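Local coordinates for mitochondrial antiviral signaling protein (MAVS) (Equus caballus, PDB 4O9L), which probably relays antiviral innate immune signals by assembling, through its caspase recruitment domain, into prion-like filaments, at residues F22-V27 with N54-L58; V72-I76 with V91-Y95. The protein carries 1 engineered substitution. One frame throughout, in Å; residues are numbered along the deposited sequence.

Contact 1 of 2, residues F22-V27 with N54-L58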
loop_
_atom_site.group_PDB
_atom_site.type_symbol
_atom_site.label_atom_id
_atom_site.label_comp_id
_atom_site.label_asym_id
_atom_site.label_seq_id
_atom_site.Cartn_x
_atom_site.Cartn_y
_atom_site.Cartn_z
ATOM N N PHE A 22 -2.226 -10.140 0.741
ATOM C CA PHE A 22 -2.747 -8.795 0.509
ATOM C C PHE A 22 -3.685 -8.731 -0.697
ATOM O O PHE A 22 -4.139 -7.656 -1.091
ATOM C CB PHE A 22 -1.575 -7.800 0.385
ATOM C CG PHE A 22 -0.817 -7.618 1.680
ATOM C CD1 PHE A 22 -1.235 -6.680 2.616
ATOM C CD2 PHE A 22 0.266 -8.425 1.990
ATOM C CE1 PHE A 22 -0.569 -6.534 3.834
ATOM C CE2 PHE A 22 0.941 -8.287 3.199
ATOM C CZ PHE A 22 0.525 -7.335 4.122
ATOM N N SER A 23 -4.005 -9.889 -1.265
ATOM C CA SER A 23 -4.731 -9.929 -2.536
ATOM C C SER A 23 -6.181 -9.441 -2.468
ATOM O O SER A 23 -6.788 -9.140 -3.497
ATOM C CB SER A 23 -4.681 -11.333 -3.144
ATOM O OG SER A 23 -5.500 -12.223 -2.410
ATOM N N ARG A 24 -6.741 -9.360 -1.268
ATOM C CA ARG A 24 -8.133 -8.936 -1.130
ATOM C C ARG A 24 -8.305 -7.428 -0.944
ATOM O O ARG A 24 -9.424 -6.943 -0.779
ATOM C CB ARG A 24 -8.850 -9.729 -0.028
ATOM C CG ARG A 24 -9.385 -11.078 -0.520
ATOM C CD ARG A 24 -9.697 -12.030 0.635
ATOM N NE ARG A 24 -8.506 -12.316 1.433
ATOM C CZ ARG A 24 -7.592 -13.230 1.120
ATOM N NH1 ARG A 24 -6.535 -13.413 1.901
ATOM N NH2 ARG A 24 -7.733 -13.959 0.021
ATOM N N ILE A 25 -7.202 -6.686 -0.983
ATOM C CA ILE A 25 -7.296 -5.235 -1.090
ATOM C C ILE A 25 -7.991 -4.964 -2.421
ATOM O O ILE A 25 -7.683 -5.616 -3.424
ATOM C CB ILE A 25 -5.892 -4.587 -1.091
ATOM C CG1 ILE A 25 -5.199 -4.840 0.252
ATOM C CG2 ILE A 25 -5.961 -3.081 -1.404
ATOM C CD1 ILE A 25 -3.773 -4.311 0.315
ATOM N N HIS A 26 -8.955 -4.050 -2.430
ATOM C CA HIS A 26 -9.530 -3.585 -3.683
ATOM C C HIS A 26 -8.899 -2.232 -3.976
ATOM O O HIS A 26 -9.125 -1.272 -3.237
ATOM C CB HIS A 26 -11.046 -3.438 -3.573
ATOM C CG HIS A 26 -11.702 -2.994 -4.845
ATOM N ND1 HIS A 26 -12.939 -2.381 -4.874
ATOM C CD2 HIS A 26 -11.296 -3.079 -6.136
ATOM C CE1 HIS A 26 -13.263 -2.106 -6.125
ATOM N NE2 HIS A 26 -12.282 -2.516 -6.911
ATOM N N VAL A 27 -8.109 -2.158 -5.040
ATOM C CA VAL A 27 -7.323 -0.951 -5.314
ATOM C C VAL A 27 -8.164 0.322 -5.352
ATOM O O VAL A 27 -7.821 1.333 -4.723
ATOM C CB VAL A 27 -6.505 -1.089 -6.623
ATOM C CG1 VAL A 27 -5.931 0.274 -7.065
ATOM C CG2 VAL A 27 -5.391 -2.098 -6.432
ATOM N N ASN A 54 -7.010 -5.395 -10.872
ATOM C CA ASN A 54 -6.616 -5.264 -9.473
ATOM C C ASN A 54 -5.236 -5.834 -9.150
ATOM O O ASN A 54 -4.404 -5.177 -8.515
ATOM C CB ASN A 54 -7.666 -5.916 -8.563
ATOM C CG ASN A 54 -7.575 -5.423 -7.133
ATOM O OD1 ASN A 54 -7.950 -4.278 -6.841
ATOM N ND2 ASN A 54 -7.070 -6.279 -6.229
ATOM N N GLN A 55 -4.994 -7.061 -9.598
ATOM C CA GLN A 55 -3.804 -7.795 -9.198
ATOM C C GLN A 55 -2.507 -7.104 -9.644
ATOM O O GLN A 55 -1.615 -6.882 -8.828
ATOM C CB GLN A 55 -3.893 -9.236 -9.711
ATOM C CG GLN A 55 -2.665 -10.088 -9.467
ATOM C CD GLN A 55 -2.792 -11.464 -10.101
ATOM O OE1 GLN A 55 -2.588 -11.627 -11.309
ATOM N NE2 GLN A 55 -3.139 -12.460 -9.292
ATOM N N ASP A 56 -2.406 -6.738 -10.921
ATOM C CA ASP A 56 -1.206 -6.052 -11.399
ATOM C C ASP A 56 -1.085 -4.633 -10.846
ATOM O O ASP A 56 0.025 -4.170 -10.562
ATOM C CB ASP A 56 -1.134 -6.044 -12.931
ATOM C CG ASP A 56 -0.783 -7.410 -13.506
ATOM O OD1 ASP A 56 -0.029 -8.159 -12.850
ATOM O OD2 ASP A 56 -1.256 -7.732 -14.617
ATOM N N THR A 57 -2.220 -3.954 -10.682
ATOM C CA THR A 57 -2.226 -2.584 -10.157
ATOM C C THR A 57 -1.843 -2.555 -8.677
ATOM O O THR A 57 -1.238 -1.597 -8.188
ATOM C CB THR A 57 -3.593 -1.908 -10.389
ATOM O OG1 THR A 57 -3.928 -2.036 -11.776
ATOM C CG2 THR A 57 -3.543 -0.428 -10.029
ATOM N N LEU A 58 -2.171 -3.625 -7.968
ATOM C CA LEU A 58 -1.775 -3.735 -6.579
ATOM C C LEU A 58 -0.245 -3.788 -6.465
ATOM O O LEU A 58 0.338 -3.175 -5.563
ATOM C CB LEU A 58 -2.432 -4.962 -5.945
ATOM C CG LEU A 58 -2.298 -5.083 -4.432
ATOM C CD1 LEU A 58 -2.917 -3.874 -3.743
ATOM C CD2 LEU A 58 -2.955 -6.381 -3.957
HETATM O O HOH W 1 -5.693 -8.961 -5.911
#
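The amide of Asn54 faces the loop at Ile25-Val27 and uses both its ends there. ND2 of Asn54 donates to the backbone O of Ile25 at 2.9 Å, while OD1 of Asn54 accepts from the backbone N of Val27 at 2.8 Å in an almost straight bond (177° at the hydrogen). That donor lies in the carbonyl plane of OD1, whereas O of Ile25 sits somewhat tilted from the amide plane. An asparagine suits this place because one flat group offers both donor and acceptor; its CG lies anti to the backbone N (chi1 -161°), which carries the amide across. A water accepts from ND2 of Asn54 and donates to O of Ser23, so three hydrogen bonds, two from ND2 and one to OD1, fix the amide's rotation. OD1 of Asn54 also meets the edge of the His26 ring, 3.6 Å from CD2, and NE2 of that ring is hydrogen-bonded to OH of Tyr49.

One turn further along the helix, Leu58 crosses Ile25 at about a right angle: CD1 of Leu58 is 3.9 Å from CG2 of Ile25 and 4.1 Å from CG2 of Val27. The other methyl of Val27, CG1, meets Thr57 CG2 at 3.9 Å. Branched chains suit this buried, apolar place. His26 occupies the N-cap position of helix 27-30, and Asn54 ties this helix start to helix 39-66 in the bundle of a caspase recruitment domain, of the death-fold superfamily.

Contact 2 of 2, residues V72-I76 with V91-Y95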
loop_
_atom_site.group_PDB
_atom_site.type_symbol
_atom_site.label_atom_id
_atom_site.label_comp_id
_atom_site.label_asym_id
_atom_site.label_seq_id
_atom_site.Cartn_x
_atom_site.Cartn_y
_atom_site.Cartn_z
ATOM N N VAL A 72 3.956 3.730 5.053
ATOM C CA VAL A 72 3.581 2.614 5.922
ATOM C C VAL A 72 2.362 2.975 6.780
ATOM O O VAL A 72 1.397 2.225 6.861
ATOM C CB VAL A 72 4.755 2.135 6.799
ATOM C CG1 VAL A 72 4.274 1.100 7.809
ATOM C CG2 VAL A 72 5.865 1.546 5.927
ATOM N N HIS A 73 2.398 4.147 7.396
ATOM C CA HIS A 73 1.308 4.571 8.272
ATOM C C HIS A 73 0.074 4.991 7.486
ATOM O O HIS A 73 -1.066 4.790 7.930
ATOM C CB HIS A 73 1.830 5.653 9.228
ATOM C CG HIS A 73 3.092 5.242 9.893
ATOM N ND1 HIS A 73 3.131 4.287 10.897
ATOM C CD2 HIS A 73 4.395 5.560 9.655
ATOM C CE1 HIS A 73 4.374 4.067 11.262
ATOM N NE2 HIS A 73 5.166 4.837 10.515
ATOM N N SER A 74 0.297 5.552 6.304
ATOM C CA SER A 74 -0.801 5.805 5.380
ATOM C C SER A 74 -1.515 4.488 5.058
ATOM O O SER A 74 -2.740 4.394 5.166
ATOM C CB SER A 74 -0.274 6.463 4.097
ATOM O OG SER A 74 -1.346 6.891 3.271
ATOM N N LEU A 75 -0.747 3.464 4.682
ATOM C CA LEU A 75 -1.322 2.155 4.351
ATOM C C LEU A 75 -2.066 1.517 5.519
ATOM O O LEU A 75 -3.158 0.982 5.345
ATOM C CB LEU A 75 -0.235 1.206 3.866
ATOM C CG LEU A 75 -0.620 -0.244 3.560
ATOM C CD1 LEU A 75 -1.659 -0.302 2.440
ATOM C CD2 LEU A 75 0.659 -1.014 3.170
ATOM N N ILE A 76 -1.470 1.568 6.704
ATOM C CA ILE A 76 -2.103 1.011 7.893
ATOM C C ILE A 76 -3.456 1.675 8.116
ATOM O O ILE A 76 -4.467 0.982 8.296
ATOM C CB ILE A 76 -1.207 1.170 9.144
ATOM C CG1 ILE A 76 -0.027 0.199 9.058
ATOM C CG2 ILE A 76 -2.011 0.939 10.445
ATOM C CD1 ILE A 76 1.116 0.542 9.968
ATOM N N VAL A 91 0.994 -5.465 9.330
ATOM C CA VAL A 91 1.939 -4.494 8.774
ATOM C C VAL A 91 2.579 -3.690 9.901
ATOM O O VAL A 91 3.789 -3.497 9.909
ATOM C CB VAL A 91 1.249 -3.533 7.757
ATOM C CG1 VAL A 91 2.166 -2.349 7.390
ATOM C CG2 VAL A 91 0.860 -4.279 6.499
ATOM N N ALA A 92 1.770 -3.223 10.853
ATOM C CA ALA A 92 2.310 -2.489 11.995
ATOM C C ALA A 92 3.277 -3.350 12.812
ATOM O O ALA A 92 4.291 -2.858 13.312
ATOM C CB ALA A 92 1.196 -1.977 12.884
ATOM N N ARG A 93 2.941 -4.627 12.979
ATOM C CA ARG A 93 3.798 -5.532 13.741
ATOM C C ARG A 93 5.180 -5.672 13.080
ATOM O O ARG A 93 6.210 -5.623 13.764
ATOM C CB ARG A 93 3.109 -6.887 13.919
ATOM C CG ARG A 93 3.836 -7.871 14.814
ATOM C CD ARG A 93 3.296 -9.272 14.564
ATOM N NE ARG A 93 2.977 -9.441 13.147
ATOM C CZ ARG A 93 3.792 -9.981 12.242
ATOM N NH1 ARG A 93 3.404 -10.069 10.975
ATOM N NH2 ARG A 93 4.988 -10.438 12.604
ATOM N N ILE A 94 5.213 -5.815 11.755
ATOM C CA ILE A 94 6.498 -5.901 11.041
ATOM C C ILE A 94 7.289 -4.591 11.160
ATOM O O ILE A 94 8.486 -4.603 11.445
ATOM C CB ILE A 94 6.312 -6.264 9.548
ATOM C CG1 ILE A 94 5.760 -7.687 9.413
ATOM C CG2 ILE A 94 7.625 -6.145 8.794
ATOM C CD1 ILE A 94 6.672 -8.764 10.003
ATOM N N TYR A 95 6.610 -3.467 10.948
ATOM C CA TYR A 95 7.246 -2.156 11.005
ATOM C C TYR A 95 7.967 -1.928 12.332
ATOM O O TYR A 95 9.067 -1.366 12.367
ATOM C CB TYR A 95 6.199 -1.071 10.793
ATOM C CG TYR A 95 6.737 0.334 10.893
ATOM C CD1 TYR A 95 7.298 0.958 9.789
ATOM C CD2 TYR A 95 6.676 1.044 12.092
ATOM C CE1 TYR A 95 7.786 2.251 9.871
ATOM C CE2 TYR A 95 7.162 2.339 12.181
ATOM C CZ TYR A 95 7.712 2.933 11.070
ATOM O OH TYR A 95 8.199 4.213 11.151
#
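The helical segments 72-76 and 91-95 run nearly antiparallel, their directions 157° apart and their axes no closer than 10.5 Å. They belong to consecutive helices, 71-81 and 85-96, which form the closing helical hairpin of the caspase recruitment domain's bundle.

On the buried side the seam is apolar. Val72 crosses Tyr95 so that CG1 of Val72 lies 3.6 Å from CD1 of Tyr95, and the same methyl is 4.1 Å from CG1 of Val91. One turn on, Ile76 brings CG1 to 3.8 Å from CG1 of Val91 and extends its CD1 to 3.9 Å from CB of Ala92. Small and beta-branched residues fit well here: the short side chain of Ala92 lets the tip of Ile76 come close to the opposite helix, while Val91 also touches Thr11 of helix 6-17.

Toward the exposed margin the contact becomes aromatic. CG of His73 lies beside its backbone N (chi1 -50°), and from there the imidazole reaches the Tyr95 ring, whose CG, anti to the backbone N, carries it across the seam. The two form a T-shaped pair, centroids 4.5 Å apart and planes at 82°, with the imidazole edge directed at the phenol face. Histidine can both pack and donate: CE1 of His73 hangs 3.4 Å above the plane of the Tyr95 ring, displaced toward its rim, while NE2 of His73, with Tyr95 OH in the imidazole plane, donates to that hydroxyl at 3.2 Å.

How the contacts relate
Leaving helix 6-17, the chain enters the loop 22-27, makes the short helix 27-30, and returns in helix 39-66, whose segment 54-58 closes contact 1 around the 26 intervening residues. Only then does helix 71-81 open contact 2, which closes after a shorter excursion of 14 residues in helix 85-96. The two are therefore in series, neither nested nor crossed. Their centres lie about 17 Å apart, on opposite sides of the chain's centre. Phe22 nevertheless joins them: its CE1 packs 3.8 Å from CG2 of Val91, and its ring also touches Tyr14 and Ile15, bringing the loop, the first helix and the last helix into one hydrophobic core.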